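Local atomic coordinates of 14-3-3 protein (PDB entry 3EFZ), a protein that probably binds partner proteins at phosphorylated serines as an all-helical dimer of the 14-3-3 family and so takes part in cell regulation. Residues Gly69-Arg74 / Ser121-Arg126; Arg141-Lys146 / Asp192-Ala197; Asp150-Lys155 / Val172-Asp177; Gln166-Ala171 / Thr203-Asp208. All coordinates share one frame; numbering follows the deposited sequence.

In the fold
Four helix-helix contacts of the all-helical 14-3-3 fold are compared here. Contact 1 joins helices 63-81 and 100-131 next to the second subunit, and contact 3 joins helices 138-158 and 161-185 beside contact 1; the two touch through a Glu122-Lys155 salt bridge. Both are buried, as is contact 4, which packs helix 161-185 on helix 193-207 with its centre about 6 Å from that of contact 3. Contact 2 lies at the surface, where partly exposed side chains of helices 138-158 and 193-207 meet. Contacts 1 and 4 are apolar, contact 2 sets one carbon contact beside a lysine stem, and contact 3 holds tyrosine hydrogen bonds to Asp150 and to Arg153, a predicted phosphoserine-binding residue.

Contact 1. Residues Gly69-Arg74 / Ser121-Arg126; sequences GSLRNR and SEDVIR
Leu71 and Val124 meet where helices 63-81 and 100-131 of the 14-3-3 helical bundle pack nearly antiparallel. The short axes run at 149° to each other and come within 9.2 Å, and the backbones are nearest at this same pair. Val124 presents a single branch: with CG1 anti to the backbone N (chi1 175°), its CG2 lies anti to the carbonyl carbon and reaches the first carbon of the opposing side chain. CG2 of Val124 lies 3.5 Å from CB of Leu71, a tight carbon-carbon approach, and also rests 3.8 Å from the backbone N of Arg72. The methyl is thus set against the base of the leucine and the start of the next residue. Leu71 answers further out, where its CD1 comes 4.0 Å from CB of Asp123; the two side chains slant across one another, and the aspartate offers its methylene to the leucine.

The carboxylate of Asp123 turns to its own helix in a salt bridge with Arg126 through a weak hydrogen bond, while Glu122 pairs with the same guanidinium at long range by charge alone; Asp123 of the second subunit accepts a hydrogen bond from Asn73 ND2. Val124 also packs on Leu151 of helix 138-158, so the apolar seam continues into the next helix. On helix 63-81, Arg72 leads its guanidinium away from Val124, about 7 Å from the side chain of Arg153, a residue predicted to contact phosphoserine. There Arg72 NH2 donates to Asn73 OD1 over 2.7 Å, the oxygen lying 16° out of the guanidinium plane.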
loop_
_atom_site.group_PDB
_atom_site.type_symbol
_atom_site.label_atom_id
_atom_site.label_comp_id
_atom_site.label_asym_id
_atom_site.label_seq_id
_atom_site.Cartn_x
_atom_site.Cartn_y
_atom_site.Cartn_z
ATOM N N GLY B 69 0.984 8.092 8.701
ATOM C CA GLY B 69 1.999 7.230 8.105
ATOM C C GLY B 69 1.396 6.206 7.166
ATOM O O GLY B 69 1.844 6.064 6.034
ATOM N N SER B 70 0.376 5.500 7.643
ATOM C CA SER B 70 -0.340 4.538 6.831
ATOM C C SER B 70 -0.862 5.169 5.526
ATOM O O SER B 70 -0.812 4.551 4.470
ATOM C CB SER B 70 -1.470 3.906 7.632
ATOM O OG SER B 70 -2.385 3.278 6.772
ATOM N N LEU B 71 -1.332 6.408 5.603
ATOM C CA LEU B 71 -1.859 7.097 4.425
ATOM C C LEU B 71 -0.770 7.581 3.461
ATOM O O LEU B 71 -0.988 7.636 2.251
ATOM C CB LEU B 71 -2.720 8.275 4.843
ATOM C CG LEU B 71 -4.214 8.059 5.063
ATOM C CD1 LEU B 71 -4.872 9.410 5.216
ATOM C CD2 LEU B 71 -4.866 7.235 3.924
ATOM N N ARG B 72 0.382 7.955 4.010
ATOM C CA ARG B 72 1.554 8.358 3.217
ATOM C C ARG B 72 1.960 7.158 2.358
ATOM O O ARG B 72 2.283 7.291 1.185
ATOM C CB ARG B 72 2.713 8.685 4.167
ATOM C CG ARG B 72 3.815 9.587 3.661
ATOM C CD ARG B 72 4.775 9.087 2.579
ATOM N NE ARG B 72 5.049 7.660 2.587
ATOM C CZ ARG B 72 6.067 7.083 1.938
ATOM N NH1 ARG B 72 6.943 7.822 1.265
ATOM N NH2 ARG B 72 6.225 5.757 1.985
ATOM N N ASN B 73 1.940 5.987 2.989
ATOM C CA ASN B 73 2.406 4.746 2.379
ATOM C C ASN B 73 1.397 4.307 1.330
ATOM O O ASN B 73 1.770 3.991 0.201
ATOM C CB ASN B 73 2.640 3.661 3.424
ATOM C CG ASN B 73 3.871 3.918 4.306
ATOM O OD1 ASN B 73 4.744 4.739 4.000
ATOM N ND2 ASN B 73 3.947 3.184 5.405
ATOM N N ARG B 74 0.119 4.328 1.684
ATOM C CA ARG B 74 -0.939 4.118 0.698
ATOM C C ARG B 74 -0.798 4.979 -0.567
ATOM O O ARG B 74 -0.937 4.478 -1.676
ATOM C CB ARG B 74 -2.308 4.358 1.338
ATOM C CG ARG B 74 -3.441 4.737 0.365
ATOM C CD ARG B 74 -4.808 4.369 0.952
ATOM N NE ARG B 74 -5.924 4.987 0.224
ATOM C CZ ARG B 74 -6.641 4.403 -0.733
ATOM N NH1 ARG B 74 -7.632 5.087 -1.302
ATOM N NH2 ARG B 74 -6.393 3.139 -1.111
ATOM N N SER B 121 -3.388 12.914 0.296
ATOM C CA SER B 121 -2.178 13.642 0.630
ATOM C C SER B 121 -2.500 14.951 1.402
ATOM O O SER B 121 -1.770 15.329 2.311
ATOM C CB SER B 121 -1.272 13.828 -0.604
ATOM O OG SER B 121 -1.879 14.673 -1.560
ATOM N N GLU B 122 -3.601 15.624 1.074
ATOM C CA GLU B 122 -4.003 16.770 1.866
ATOM C C GLU B 122 -4.363 16.329 3.305
ATOM O O GLU B 122 -4.011 17.029 4.263
ATOM C CB GLU B 122 -5.124 17.547 1.164
ATOM C CG GLU B 122 -5.502 18.892 1.774
ATOM C CD GLU B 122 -4.336 19.829 2.024
ATOM O OE1 GLU B 122 -4.410 20.566 3.022
ATOM O OE2 GLU B 122 -3.366 19.845 1.239
ATOM N N ASP B 123 -4.997 15.154 3.455
ATOM C CA ASP B 123 -5.291 14.558 4.760
ATOM C C ASP B 123 -4.012 14.394 5.602
ATOM O O ASP B 123 -3.957 14.851 6.742
ATOM C CB ASP B 123 -5.961 13.182 4.615
ATOM C CG ASP B 123 -7.450 13.248 4.229
ATOM O OD1 ASP B 123 -8.101 14.312 4.416
ATOM O OD2 ASP B 123 -7.971 12.193 3.755
ATOM N N VAL B 124 -2.993 13.746 5.039
ATOM C CA VAL B 124 -1.713 13.536 5.732
ATOM C C VAL B 124 -1.078 14.873 6.183
ATOM O O VAL B 124 -0.679 15.009 7.331
ATOM C CB VAL B 124 -0.701 12.781 4.853
ATOM C CG1 VAL B 124 0.658 12.685 5.545
ATOM C CG2 VAL B 124 -1.213 11.395 4.476
ATOM N N ILE B 125 -0.975 15.822 5.259
ATOM C CA ILE B 125 -0.453 17.175 5.515
ATOM C C ILE B 125 -1.129 17.879 6.689
ATOM O O ILE B 125 -0.450 18.403 7.569
ATOM C CB ILE B 125 -0.483 18.054 4.229
ATOM C CG1 ILE B 125 0.624 17.581 3.276
ATOM C CG2 ILE B 125 -0.280 19.559 4.571
ATOM C CD1 ILE B 125 0.445 17.966 1.822
ATOM N N ARG B 126 -2.462 17.872 6.707
ATOM C CA ARG B 126 -3.211 18.410 7.836
ATOM C C ARG B 126 -2.855 17.721 9.157
ATOM O O ARG B 126 -2.701 18.391 10.166
ATOM C CB ARG B 126 -4.720 18.359 7.573
ATOM C CG ARG B 126 -5.175 19.133 6.303
ATOM C CD ARG B 126 -6.693 19.418 6.338
ATOM N NE ARG B 126 -7.296 19.664 5.021
ATOM C CZ ARG B 126 -7.788 18.708 4.218
ATOM N NH1 ARG B 126 -8.323 19.029 3.040
ATOM N NH2 ARG B 126 -7.749 17.424 4.580
#

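Contact 2. Residues Arg141-Lys146 / Asp192-Ala197; sequences RAFCIK and DPLYLA
Apolar contact between Phe143 and Leu194 joins helix 138-158 to the first turn of helix 193-207 in the 14-3-3 fold. CD1 of Leu194 approaches CD1 of Phe143 obliquely to the ring at 4.0 Å, and the same methyl lies 4.1 Å from CA of Phe143. The two side chains cross at about a right angle. Leu194 CG stands anti to the backbone N (chi1 175°), and the end of the side chain comes nearer to helix 138-158 than its base does. Phe143 also packs on Val48 and Val51 of helix 32-54.

A second kind of contact sets the stem of a charged residue against backbone. CE of Lys146 lies 3.8 Å from the carbonyl O of Ala197, and 4.2 Å from its CB. The lysine chain is extended until its last bend (chi4 -82°), beyond which NZ forms a salt bridge with Asp150.

Polar bonds serve the helix start itself. Asp192 is the N-cap of helix 193-207: its OD2 uses the anti lone pair to accept from the backbone N of Tyr195 at 2.9 Å, with a weak second bond from Leu194 N.

The chemistry therefore divides along Lys146: its CE makes van der Waals contact with Ala197, while its ammonium is paired within its own helix, about 6 Å from the side chain of Arg153, a predicted phosphoserine contact.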
loop_
_atom_site.group_PDB
_atom_site.type_symbol
_atom_site.label_atom_id
_atom_site.label_comp_id
_atom_site.label_asym_id
_atom_site.label_seq_id
_atom_site.Cartn_x
_atom_site.Cartn_y
_atom_site.Cartn_z
ATOM N N ARG B 141 11.049 16.601 13.047
ATOM C CA ARG B 141 10.332 17.730 12.437
ATOM C C ARG B 141 10.750 17.905 10.996
ATOM O O ARG B 141 9.910 18.124 10.137
ATOM C CB ARG B 141 10.552 19.029 13.213
ATOM C CG ARG B 141 9.768 19.105 14.491
ATOM C CD ARG B 141 9.904 20.491 15.113
ATOM N NE ARG B 141 9.346 20.546 16.453
ATOM C CZ ARG B 141 9.264 21.650 17.196
ATOM N NH1 ARG B 141 9.687 22.830 16.718
ATOM N NH2 ARG B 141 8.746 21.572 18.407
ATOM N N ALA B 142 12.051 17.812 10.730
ATOM C CA ALA B 142 12.563 17.891 9.365
ATOM C C ALA B 142 12.008 16.723 8.542
ATOM O O ALA B 142 11.633 16.902 7.392
ATOM C CB ALA B 142 14.109 17.908 9.357
ATOM N N PHE B 143 11.937 15.543 9.156
ATOM C CA PHE B 143 11.368 14.368 8.518
ATOM C C PHE B 143 9.940 14.626 7.996
ATOM O O PHE B 143 9.635 14.310 6.850
ATOM C CB PHE B 143 11.408 13.168 9.479
ATOM C CG PHE B 143 10.771 11.915 8.924
ATOM C CD1 PHE B 143 11.550 10.918 8.358
ATOM C CD2 PHE B 143 9.388 11.738 8.962
ATOM C CE1 PHE B 143 10.962 9.737 7.847
ATOM C CE2 PHE B 143 8.801 10.574 8.449
ATOM C CZ PHE B 143 9.591 9.580 7.894
ATOM N N CYS B 144 9.069 15.170 8.850
ATOM C CA CYS B 144 7.693 15.506 8.470
ATOM C C CYS B 144 7.585 16.569 7.355
ATOM O O CYS B 144 6.705 16.493 6.496
ATOM C CB CYS B 144 6.913 15.972 9.697
ATOM S SG CYS B 144 6.757 14.744 10.991
ATOM N N ILE B 145 8.484 17.552 7.370
ATOM C CA ILE B 145 8.474 18.639 6.390
ATOM C C ILE B 145 8.968 18.145 5.010
ATOM O O ILE B 145 8.411 18.526 3.969
ATOM C CB ILE B 145 9.263 19.859 6.937
ATOM C CG1 ILE B 145 8.538 20.433 8.165
ATOM C CG2 ILE B 145 9.496 20.948 5.856
ATOM C CD1 ILE B 145 9.403 21.357 9.038
ATOM N N LYS B 146 9.988 17.284 4.999
ATOM C CA LYS B 146 10.394 16.618 3.762
ATOM C C LYS B 146 9.219 15.818 3.163
ATOM O O LYS B 146 8.977 15.859 1.947
ATOM C CB LYS B 146 11.595 15.683 3.983
ATOM C CG LYS B 146 11.695 14.652 2.881
ATOM C CD LYS B 146 12.664 13.541 3.128
ATOM C CE LYS B 146 12.547 12.514 2.017
ATOM N NZ LYS B 146 11.434 11.570 2.228
ATOM N N ASP B 192 24.541 12.540 6.506
ATOM C CA ASP B 192 23.391 12.018 7.248
ATOM C C ASP B 192 22.330 11.501 6.278
ATOM O O ASP B 192 22.010 12.190 5.317
ATOM C CB ASP B 192 22.812 13.109 8.145
ATOM C CG ASP B 192 21.530 12.680 8.851
ATOM O OD1 ASP B 192 21.601 12.311 10.037
ATOM O OD2 ASP B 192 20.450 12.714 8.219
ATOM N N PRO B 193 21.773 10.295 6.535
ATOM C CA PRO B 193 20.839 9.652 5.599
ATOM C C PRO B 193 19.513 10.369 5.406
ATOM O O PRO B 193 18.942 10.302 4.320
ATOM C CB PRO B 193 20.633 8.245 6.193
ATOM C CG PRO B 193 21.054 8.329 7.604
ATOM C CD PRO B 193 22.022 9.469 7.737
ATOM N N LEU B 194 19.018 11.049 6.439
ATOM C CA LEU B 194 17.839 11.884 6.305
ATOM C C LEU B 194 18.195 13.100 5.452
ATOM O O LEU B 194 17.445 13.482 4.559
ATOM C CB LEU B 194 17.340 12.354 7.673
ATOM C CG LEU B 194 16.168 13.348 7.717
ATOM C CD1 LEU B 194 14.903 12.744 7.113
ATOM C CD2 LEU B 194 15.916 13.785 9.128
ATOM N N TYR B 195 19.332 13.718 5.741
ATOM C CA TYR B 195 19.807 14.823 4.911
ATOM C C TYR B 195 19.923 14.421 3.437
ATOM O O TYR B 195 19.439 15.132 2.565
ATOM C CB TYR B 195 21.144 15.371 5.411
ATOM C CG TYR B 195 21.660 16.511 4.550
ATOM C CD1 TYR B 195 21.096 17.775 4.636
ATOM C CD2 TYR B 195 22.699 16.311 3.639
ATOM C CE1 TYR B 195 21.565 18.826 3.842
ATOM C CE2 TYR B 195 23.179 17.349 2.855
ATOM C CZ TYR B 195 22.603 18.605 2.954
ATOM O OH TYR B 195 23.075 19.649 2.183
ATOM N N LEU B 196 20.539 13.275 3.177
ATOM C CA LEU B 196 20.735 12.790 1.801
ATOM C C LEU B 196 19.438 12.361 1.126
ATOM O O LEU B 196 19.280 12.549 -0.085
ATOM C CB LEU B 196 21.775 11.667 1.745
ATOM C CG LEU B 196 23.211 12.063 2.073
ATOM C CD1 LEU B 196 24.027 10.816 2.263
ATOM C CD2 LEU B 196 23.823 12.982 0.995
ATOM N N ALA B 197 18.504 11.809 1.902
ATOM C CA ALA B 197 17.187 11.447 1.367
ATOM C C ALA B 197 16.462 12.704 0.936
ATOM O O ALA B 197 15.687 12.695 -0.030
ATOM C CB ALA B 197 16.352 10.673 2.397
#

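Contact 3. Residues Asp150-Lys155 / Val172-Asp177; sequences DLMRYK and VEFYED
Tyr175 reaches across from helix 161-185 to bond Asp150 and Arg153 on helix 138-158, the tight polar side of an antiparallel pair in the 14-3-3 fold. Its OH donates to the anti lone pair of Asp150 OD1 at 2.7 Å and accepts from Arg153 NE at 3.0 Å. The second bond is practically straight (179°) and lies in the guanidinium plane, which is turned 24° from the phenol ring. A bend at chi3 (58°) brings the arginine group round, and NH2 adds a weak bond to Asp150 OD1. Asn201 ND2 also donates to this oxygen, which with Tyr175 probably helps fix the direction of Arg153, predicted to contact phosphoserine and close to Arg79.

The other side is looser and apolar: Met152 CG meets the edge of the Phe174 ring at CE1, 3.8 Å away, in an oblique approach, and Phe174 is partly exposed.

Around the pair, helix 100-131 packs against Leu151 and Met152, helix 63-81 against Leu151 and Tyr154, and helix 193-207 against Arg153 and Tyr175.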
loop_
_atom_site.group_PDB
_atom_site.type_symbol
_atom_site.label_atom_id
_atom_site.label_comp_id
_atom_site.label_asym_id
_atom_site.label_seq_id
_atom_site.Cartn_x
_atom_site.Cartn_y
_atom_site.Cartn_z
ATOM N N ASP B 150 7.520 15.818 -0.422
ATOM C CA ASP B 150 7.164 14.657 -1.247
ATOM C C ASP B 150 5.705 14.654 -1.694
ATOM O O ASP B 150 5.425 14.440 -2.872
ATOM C CB ASP B 150 7.462 13.320 -0.532
ATOM C CG ASP B 150 8.933 13.134 -0.197
ATOM O OD1 ASP B 150 9.819 13.729 -0.834
ATOM O OD2 ASP B 150 9.201 12.361 0.716
ATOM N N LEU B 151 4.783 14.854 -0.758
ATOM C CA LEU B 151 3.347 14.903 -1.068
ATOM C C LEU B 151 2.944 16.062 -1.985
ATOM O O LEU B 151 2.080 15.900 -2.832
ATOM C CB LEU B 151 2.493 14.935 0.207
ATOM C CG LEU B 151 2.509 13.720 1.146
ATOM C CD1 LEU B 151 1.675 14.044 2.342
ATOM C CD2 LEU B 151 2.022 12.426 0.478
ATOM N N MET B 152 3.558 17.224 -1.813
ATOM C CA MET B 152 3.388 18.309 -2.776
ATOM C C MET B 152 3.888 17.957 -4.195
ATOM O O MET B 152 3.258 18.313 -5.203
ATOM C CB MET B 152 4.064 19.588 -2.266
ATOM C CG MET B 152 3.264 20.307 -1.202
ATOM S SD MET B 152 1.605 20.729 -1.762
ATOM C CE MET B 152 0.718 20.319 -0.280
ATOM N N ARG B 153 5.034 17.272 -4.251
ATOM C CA ARG B 153 5.624 16.773 -5.511
ATOM C C ARG B 153 4.664 15.807 -6.196
ATOM O O ARG B 153 4.522 15.833 -7.427
ATOM C CB ARG B 153 7.000 16.109 -5.257
ATOM C CG ARG B 153 7.645 15.389 -6.463
ATOM C CD ARG B 153 9.166 15.138 -6.255
ATOM N NE ARG B 153 9.444 14.338 -5.045
ATOM C CZ ARG B 153 9.428 13.008 -5.005
ATOM N NH1 ARG B 153 9.178 12.304 -6.111
ATOM N NH2 ARG B 153 9.665 12.373 -3.858
ATOM N N TYR B 154 3.992 14.970 -5.399
ATOM C CA TYR B 154 2.996 14.046 -5.944
ATOM C C TYR B 154 1.802 14.774 -6.550
ATOM O O TYR B 154 1.297 14.354 -7.584
ATOM C CB TYR B 154 2.488 13.070 -4.881
ATOM C CG TYR B 154 3.513 12.111 -4.286
ATOM C CD1 TYR B 154 4.802 11.950 -4.826
ATOM C CD2 TYR B 154 3.163 11.334 -3.183
ATOM C CE1 TYR B 154 5.704 11.053 -4.257
ATOM C CE2 TYR B 154 4.041 10.427 -2.619
ATOM C CZ TYR B 154 5.302 10.297 -3.143
ATOM O OH TYR B 154 6.114 9.373 -2.529
ATOM N N LYS B 155 1.342 15.844 -5.894
ATOM C CA LYS B 155 0.165 16.602 -6.363
ATOM C C LYS B 155 0.536 17.276 -7.675
ATOM O O LYS B 155 -0.262 17.312 -8.609
ATOM C CB LYS B 155 -0.291 17.675 -5.350
ATOM C CG LYS B 155 -0.776 17.186 -3.983
ATOM C CD LYS B 155 -1.450 18.335 -3.220
ATOM C CE LYS B 155 -1.817 17.929 -1.810
ATOM N NZ LYS B 155 -2.634 18.973 -1.078
ATOM N N VAL B 172 9.311 23.000 -3.218
ATOM C CA VAL B 172 10.577 23.729 -3.056
ATOM C C VAL B 172 10.742 24.271 -1.617
ATOM O O VAL B 172 11.713 23.944 -0.938
ATOM C CB VAL B 172 10.704 24.849 -4.117
ATOM C CG1 VAL B 172 11.871 25.805 -3.803
ATOM C CG2 VAL B 172 10.880 24.231 -5.482
ATOM N N GLU B 173 9.790 25.081 -1.167
ATOM C CA GLU B 173 9.750 25.589 0.206
ATOM C C GLU B 173 10.041 24.504 1.259
ATOM O O GLU B 173 10.910 24.689 2.116
ATOM C CB GLU B 173 8.360 26.134 0.536
ATOM C CG GLU B 173 7.788 27.223 -0.344
ATOM C CD GLU B 173 6.380 27.624 0.133
ATOM O OE1 GLU B 173 5.470 27.799 -0.729
ATOM O OE2 GLU B 173 6.189 27.760 1.378
ATOM N N PHE B 174 9.282 23.399 1.195
ATOM C CA PHE B 174 9.364 22.309 2.187
ATOM C C PHE B 174 10.717 21.622 2.200
ATOM O O PHE B 174 11.253 21.353 3.269
ATOM C CB PHE B 174 8.234 21.265 2.007
ATOM C CG PHE B 174 6.850 21.763 2.421
ATOM C CD1 PHE B 174 5.706 21.338 1.742
ATOM C CD2 PHE B 174 6.702 22.662 3.479
ATOM C CE1 PHE B 174 4.425 21.785 2.121
ATOM C CE2 PHE B 174 5.437 23.125 3.873
ATOM C CZ PHE B 174 4.292 22.689 3.193
ATOM N N TYR B 175 11.251 21.337 1.011
ATOM C CA TYR B 175 12.577 20.744 0.863
ATOM C C TYR B 175 13.659 21.658 1.403
ATOM O O TYR B 175 14.539 21.209 2.107
ATOM C CB TYR B 175 12.881 20.414 -0.609
ATOM C CG TYR B 175 12.128 19.213 -1.121
ATOM C CD1 TYR B 175 11.984 18.082 -0.325
ATOM C CD2 TYR B 175 11.567 19.194 -2.415
ATOM C CE1 TYR B 175 11.281 16.958 -0.776
ATOM C CE2 TYR B 175 10.871 18.064 -2.882
ATOM C CZ TYR B 175 10.729 16.952 -2.048
ATOM O OH TYR B 175 10.058 15.825 -2.459
ATOM N N GLU B 176 13.593 22.941 1.074
ATOM C CA GLU B 176 14.604 23.873 1.547
ATOM C C GLU B 176 14.520 24.090 3.052
ATOM O O GLU B 176 15.553 24.236 3.698
ATOM C CB GLU B 176 14.573 25.185 0.760
ATOM C CG GLU B 176 15.196 24.999 -0.622
ATOM C CD GLU B 176 15.156 26.235 -1.480
ATOM O OE1 GLU B 176 14.591 27.270 -1.038
ATOM O OE2 GLU B 176 15.698 26.173 -2.610
ATOM N N ASP B 177 13.299 24.060 3.597
ATOM C CA ASP B 177 13.071 24.193 5.043
ATOM C C ASP B 177 13.628 22.984 5.796
ATOM O O ASP B 177 14.379 23.135 6.759
ATOM C CB ASP B 177 11.566 24.404 5.349
ATOM C CG ASP B 177 11.284 24.653 6.835
ATOM O OD1 ASP B 177 10.116 24.502 7.250
ATOM O OD2 ASP B 177 12.217 25.003 7.588
#

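Contact 4. Residues Gln166-Ala171 / Thr203-Asp208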
loop_
_atom_site.group_PDB
_atom_site.type_symbol
_atom_site.label_atom_id
_atom_site.label_comp_id
_atom_site.label_asym_id
_atom_site.label_seq_id
_atom_site.Cartn_x
_atom_site.Cartn_y
_atom_site.Cartn_z
ATOM N N GLN B 166 2.091 25.994 -8.399
ATOM C CA GLN B 166 1.971 26.317 -6.974
ATOM C C GLN B 166 2.394 25.137 -6.119
ATOM O O GLN B 166 3.021 25.332 -5.093
ATOM C CB GLN B 166 0.547 26.734 -6.588
ATOM C CG GLN B 166 -0.036 27.954 -7.301
ATOM C CD GLN B 166 -1.561 27.966 -7.233
ATOM O OE1 GLN B 166 -2.242 28.390 -8.173
ATOM N NE2 GLN B 166 -2.105 27.458 -6.125
ATOM N N CYS B 167 2.044 23.910 -6.517
ATOM C CA CYS B 167 2.499 22.726 -5.773
ATOM C C CYS B 167 4.008 22.544 -5.876
ATOM O O CYS B 167 4.646 22.126 -4.913
ATOM C CB CYS B 167 1.786 21.426 -6.209
ATOM S SG CYS B 167 0.054 21.361 -5.734
ATOM N N ILE B 168 4.581 22.833 -7.044
ATOM C CA ILE B 168 6.034 22.757 -7.193
ATOM C C ILE B 168 6.687 23.800 -6.281
ATOM O O ILE B 168 7.657 23.496 -5.573
ATOM C CB ILE B 168 6.488 22.915 -8.662
ATOM C CG1 ILE B 168 6.066 21.689 -9.484
ATOM C CG2 ILE B 168 8.012 23.093 -8.739
ATOM C CD1 ILE B 168 5.956 21.939 -10.971
ATOM N N LYS B 169 6.139 25.014 -6.279
ATOM C CA LYS B 169 6.639 26.063 -5.395
ATOM C C LYS B 169 6.559 25.668 -3.916
ATOM O O LYS B 169 7.535 25.857 -3.202
ATOM C CB LYS B 169 5.974 27.414 -5.646
ATOM C CG LYS B 169 6.663 28.510 -4.841
ATOM C CD LYS B 169 6.100 29.890 -5.048
ATOM C CE LYS B 169 6.818 30.874 -4.095
ATOM N NZ LYS B 169 6.781 30.387 -2.662
ATOM N N GLN B 170 5.426 25.104 -3.471
ATOM C CA GLN B 170 5.284 24.618 -2.085
ATOM C C GLN B 170 6.241 23.482 -1.760
ATOM O O GLN B 170 6.685 23.378 -0.625
ATOM C CB GLN B 170 3.852 24.147 -1.751
ATOM C CG GLN B 170 2.756 25.218 -1.694
ATOM C CD GLN B 170 1.371 24.625 -1.389
ATOM O OE1 GLN B 170 1.116 24.145 -0.278
ATOM N NE2 GLN B 170 0.470 24.671 -2.371
ATOM N N ALA B 171 6.520 22.608 -2.741
ATOM C CA ALA B 171 7.503 21.514 -2.567
ATOM C C ALA B 171 8.928 22.026 -2.388
ATOM O O ALA B 171 9.675 21.519 -1.548
ATOM C CB ALA B 171 7.448 20.521 -3.750
ATOM N N THR B 203 16.409 16.812 -5.584
ATOM C CA THR B 203 17.045 16.537 -6.874
ATOM C C THR B 203 16.032 15.985 -7.883
ATOM O O THR B 203 16.037 16.414 -9.032
ATOM C CB THR B 203 18.243 15.564 -6.740
ATOM O OG1 THR B 203 19.267 16.174 -5.943
ATOM C CG2 THR B 203 18.819 15.209 -8.097
ATOM N N ILE B 204 15.159 15.076 -7.441
ATOM C CA ILE B 204 14.087 14.528 -8.287
ATOM C C ILE B 204 13.105 15.620 -8.759
ATOM O O ILE B 204 12.724 15.657 -9.955
ATOM C CB ILE B 204 13.341 13.361 -7.589
ATOM C CG1 ILE B 204 14.281 12.169 -7.372
ATOM C CG2 ILE B 204 12.116 12.931 -8.400
ATOM C CD1 ILE B 204 13.724 11.110 -6.414
ATOM N N LEU B 205 12.731 16.516 -7.840
ATOM C CA LEU B 205 11.867 17.652 -8.162
ATOM C C LEU B 205 12.492 18.547 -9.221
ATOM O O LEU B 205 11.802 18.955 -10.165
ATOM C CB LEU B 205 11.555 18.484 -6.911
ATOM C CG LEU B 205 10.590 19.673 -7.012
ATOM C CD1 LEU B 205 9.130 19.205 -7.199
ATOM C CD2 LEU B 205 10.720 20.546 -5.757
ATOM N N LYS B 206 13.785 18.835 -9.058
ATOM C CA LYS B 206 14.544 19.661 -9.994
ATOM C C LYS B 206 14.658 19.015 -11.370
ATOM O O LYS B 206 14.462 19.680 -12.395
ATOM C CB LYS B 206 15.962 19.937 -9.466
ATOM C CG LYS B 206 16.051 20.852 -8.252
ATOM C CD LYS B 206 17.477 20.839 -7.709
ATOM C CE LYS B 206 17.580 21.604 -6.401
ATOM N NZ LYS B 206 17.693 23.073 -6.569
ATOM N N TYR B 207 15.001 17.730 -11.379
ATOM C CA TYR B 207 15.167 16.983 -12.609
ATOM C C TYR B 207 13.853 16.908 -13.378
ATOM O O TYR B 207 13.780 17.358 -14.513
ATOM C CB TYR B 207 15.732 15.580 -12.326
ATOM C CG TYR B 207 16.074 14.764 -13.566
ATOM C CD1 TYR B 207 17.399 14.610 -13.984
ATOM C CD2 TYR B 207 15.069 14.137 -14.315
ATOM C CE1 TYR B 207 17.711 13.849 -15.119
ATOM C CE2 TYR B 207 15.367 13.390 -15.445
ATOM C CZ TYR B 207 16.688 13.245 -15.844
ATOM O OH TYR B 207 16.970 12.501 -16.969
ATOM N N ASP B 208 12.820 16.355 -12.754
ATOM C CA ASP B 208 11.575 16.096 -13.463
ATOM C C ASP B 208 10.699 17.357 -13.534
ATOM O O ASP B 208 10.748 18.088 -14.545
ATOM C CB ASP B 208 10.837 14.895 -12.853
ATOM C CG ASP B 208 9.724 14.374 -13.744
ATOM O OD1 ASP B 208 9.457 14.997 -14.801
ATOM O OD2 ASP B 208 9.106 13.337 -13.385
#
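Helices 161-185 and 193-207 come closest between these segments at Ile168 and Leu205, whose CA atoms are 7.8 Å apart, near the end of the second helix. Leu205 carries the contact. Its CA-CB bond points at helix 161-185, and with CG anti to the backbone N (chi1 -176°) both methyls are brought to the small side chain of Ala171. CD2 of Leu205 lies 3.8 Å from CB of Ala171, and CD1 of Leu205 follows at 4.1 Å from the same carbon. The leucine fork therefore closes on the alanine methyl with both prongs, CD2 being the nearer, while CD2 of Leu205 also comes 4.1 Å from backbone C of Ala171.

Ile168, one helical turn earlier, gives a more distant flank. Its CG2 is 4.3 Å from Leu205 CD1, and its backbone O is at the same distance from Leu205 CD2. Ile168 thus only flanks the leucine, whose methyls end against Ala171.

Beyond the two segments Leu205 packs on Val172 and Tyr175 of helix 161-185, while Ala171 touches Met152 of helix 138-158. Leu210, in the loop after helix 193-207, covers both Ile168 and Leu205. This places the contact in the buried junction of three helices of the 14-3-3 fold.

The touching groups are hydrocarbon apart from backbone atoms, so the two helices are held here by dispersion and the exclusion of water. Leu205 brings that apolar surface to about 4 Å from the side chain of Arg153, and so probably borders the predicted phosphoserine site with carbon rather than charge.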